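Local coordinates for histidine decarboxylase alpha chain (Lactobacillus sp. 30A, PDB 1IBV), which probably catalyses, with its partner beta chain, the pyruvoyl-dependent decarboxylation of histidine to histamine and carbon dioxide, at residues G90-W96 with V120-P124. Sequence-based numbering, arbitrary orientation.
Sequences GQGYGVW and VWETP
A classic beta bulge, with Tyr93 and Gly94 set against Trp121, lies at the open end of the antiparallel hairpin formed by strands 94-104 and 113-121, far from the centre of the chain. The carbonyl oxygen of Trp121 is gripped twice: Tyr93 N approaches it almost head-on at 2.8 Å, while Gly94 N, at 3.2 Å from Trp121 O, gives the straighter N-H (173°) but comes in at a slant. Trp121 N returns a bond of 2.8 Å to Gly94 O, arriving from above the carbonyl plane and completing the hydrogen-bonded pair Gly94-Trp121; Val95 and Val120 make the next, non-hydrogen-bonded pair. Beyond the bulge, side chains of one segment pack on the other. The Tyr93 ring lies alongside Pro124, whose CB sits over the middle of one ring face, 4.1 Å from the centroid and 6° off the normal, a CH-pi contact. Tyr93 CG stands anti to its own carbonyl carbon (chi1 -72°), which brings the ring beside Pro124. A leucine here has no aromatic face, and Pro124 CB would probably be left without its CH-pi partner. On the Val120 side of the hairpin, CG1 of Val120 rests 3.8 Å from Gly92 CA, an approach that the missing CB of Gly92 allows. Glu122 doubles back through a bend at its second side-chain torsion to put OE1 2.7 Å from Gln91 O. Strand 68-80 touches Val120 and Val95, whereas Trp121 reaches helix 126-151, where its ring meets Tyr132. The strand pairing thus closes on a shared carbonyl rather than a regular alternation of bonds, and so short an approach of the Glu122 acid group to a backbone oxygen is what a proton on the acid would allow.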
loop_
_atom_site.group_PDB
_atom_site.type_symbol
_atom_site.label_atom_id
_atom_site.label_comp_id
_atom_site.label_asym_id
_atom_site.label_seq_id
_atom_site.Cartn_x
_atom_site.Cartn_y
_atom_site.Cartn_z
ATOM N N GLY B 90 49.807 7.325 17.707
ATOM C CA GLY B 90 48.476 7.861 17.963
ATOM C C GLY B 90 47.800 7.725 19.321
ATOM O O GLY B 90 46.568 7.681 19.387
ATOM N N GLN B 91 48.561 7.686 20.406
ATOM C CA GLN B 91 47.941 7.555 21.723
ATOM C C GLN B 91 47.793 8.932 22.361
ATOM O O GLN B 91 48.215 9.933 21.771
ATOM C CB GLN B 91 48.743 6.596 22.606
ATOM C CG GLN B 91 48.923 5.224 21.961
ATOM C CD GLN B 91 49.624 4.226 22.864
ATOM O OE1 GLN B 91 50.136 4.577 23.934
ATOM N NE2 GLN B 91 49.642 2.966 22.441
ATOM N N GLY B 92 47.159 8.994 23.533
ATOM C CA GLY B 92 46.964 10.277 24.187
ATOM C C GLY B 92 46.362 10.195 25.581
ATOM O O GLY B 92 46.164 9.109 26.129
ATOM N N TYR B 93 46.073 11.358 26.157
ATOM C CA TYR B 93 45.494 11.446 27.497
ATOM C C TYR B 93 43.974 11.551 27.467
ATOM O O TYR B 93 43.277 10.992 28.321
ATOM C CB TYR B 93 46.069 12.663 28.238
ATOM C CG TYR B 93 47.514 12.515 28.683
ATOM C CD1 TYR B 93 47.837 11.788 29.833
ATOM C CD2 TYR B 93 48.550 13.098 27.954
ATOM C CE1 TYR B 93 49.155 11.641 30.246
ATOM C CE2 TYR B 93 49.874 12.962 28.350
ATOM C CZ TYR B 93 50.173 12.230 29.500
ATOM O OH TYR B 93 51.485 12.075 29.917
ATOM N N GLY B 94 43.459 12.325 26.518
ATOM C CA GLY B 94 42.024 12.486 26.409
ATOM C C GLY B 94 41.560 12.299 24.986
ATOM O O GLY B 94 42.365 12.301 24.046
ATOM N N VAL B 95 40.249 12.141 24.829
ATOM C CA VAL B 95 39.645 11.954 23.523
ATOM C C VAL B 95 38.393 12.823 23.467
ATOM O O VAL B 95 37.621 12.857 24.422
ATOM C CB VAL B 95 39.318 10.462 23.300
ATOM C CG1 VAL B 95 38.066 10.063 24.048
ATOM C CG2 VAL B 95 39.221 10.161 21.833
ATOM N N TRP B 96 38.200 13.528 22.357
ATOM C CA TRP B 96 37.050 14.422 22.205
ATOM C C TRP B 96 36.322 14.285 20.871
ATOM O O TRP B 96 36.924 13.909 19.857
ATOM C CB TRP B 96 37.507 15.867 22.351
ATOM C CG TRP B 96 38.469 16.277 21.277
ATOM C CD1 TRP B 96 39.825 16.122 21.286
ATOM C CD2 TRP B 96 38.144 16.881 20.015
ATOM N NE1 TRP B 96 40.364 16.588 20.108
ATOM C CE2 TRP B 96 39.351 17.055 19.311
ATOM C CE3 TRP B 96 36.944 17.287 19.408
ATOM C CZ2 TRP B 96 39.400 17.619 18.032
ATOM C CZ3 TRP B 96 36.994 17.850 18.132
ATOM C CH2 TRP B 96 38.212 18.007 17.465
ATOM N N VAL B 120 42.273 13.415 19.262
ATOM C CA VAL B 120 42.947 13.013 20.496
ATOM C C VAL B 120 43.623 14.210 21.158
ATOM O O VAL B 120 44.088 15.139 20.479
ATOM C CB VAL B 120 44.033 11.960 20.244
ATOM C CG1 VAL B 120 44.522 11.414 21.573
ATOM C CG2 VAL B 120 43.498 10.838 19.371
ATOM N N TRP B 121 43.674 14.171 22.486
ATOM C CA TRP B 121 44.287 15.227 23.275
ATOM C C TRP B 121 45.583 14.679 23.845
ATOM O O TRP B 121 45.590 13.648 24.538
ATOM C CB TRP B 121 43.360 15.658 24.410
ATOM C CG TRP B 121 43.792 16.917 25.087
ATOM C CD1 TRP B 121 43.843 17.150 26.433
ATOM C CD2 TRP B 121 44.208 18.141 24.452
ATOM N NE1 TRP B 121 44.257 18.440 26.675
ATOM C CE2 TRP B 121 44.492 19.065 25.483
ATOM C CE3 TRP B 121 44.374 18.542 23.114
ATOM C CZ2 TRP B 121 44.921 20.373 25.219
ATOM C CZ3 TRP B 121 44.803 19.838 22.853
ATOM C CH2 TRP B 121 45.075 20.737 23.904
ATOM N N GLU B 122 46.674 15.385 23.575
ATOM C CA GLU B 122 47.992 14.962 24.017
ATOM C C GLU B 122 48.503 15.487 25.374
ATOM O O GLU B 122 49.438 14.910 25.943
ATOM C CB GLU B 122 49.009 15.256 22.912
ATOM C CG GLU B 122 48.566 14.844 21.489
ATOM C CD GLU B 122 48.449 13.325 21.259
ATOM O OE1 GLU B 122 48.690 12.523 22.194
ATOM O OE2 GLU B 122 48.099 12.932 20.120
ATOM N N THR B 123 47.941 16.577 25.895
ATOM C CA THR B 123 48.407 17.083 27.191
ATOM C C THR B 123 47.515 16.552 28.304
ATOM O O THR B 123 46.338 16.297 28.089
ATOM C CB THR B 123 48.445 18.621 27.251
ATOM O OG1 THR B 123 47.135 19.122 27.527
ATOM C CG2 THR B 123 48.929 19.194 25.934
ATOM N N PRO B 124 48.048 16.445 29.531
ATOM C CA PRO B 124 47.280 15.937 30.670
ATOM C C PRO B 124 46.328 16.913 31.351
ATOM O O PRO B 124 45.613 16.529 32.285
ATOM C CB PRO B 124 48.379 15.527 31.638
ATOM C CG PRO B 124 49.362 16.623 31.444
ATOM C CD PRO B 124 49.440 16.712 29.932
#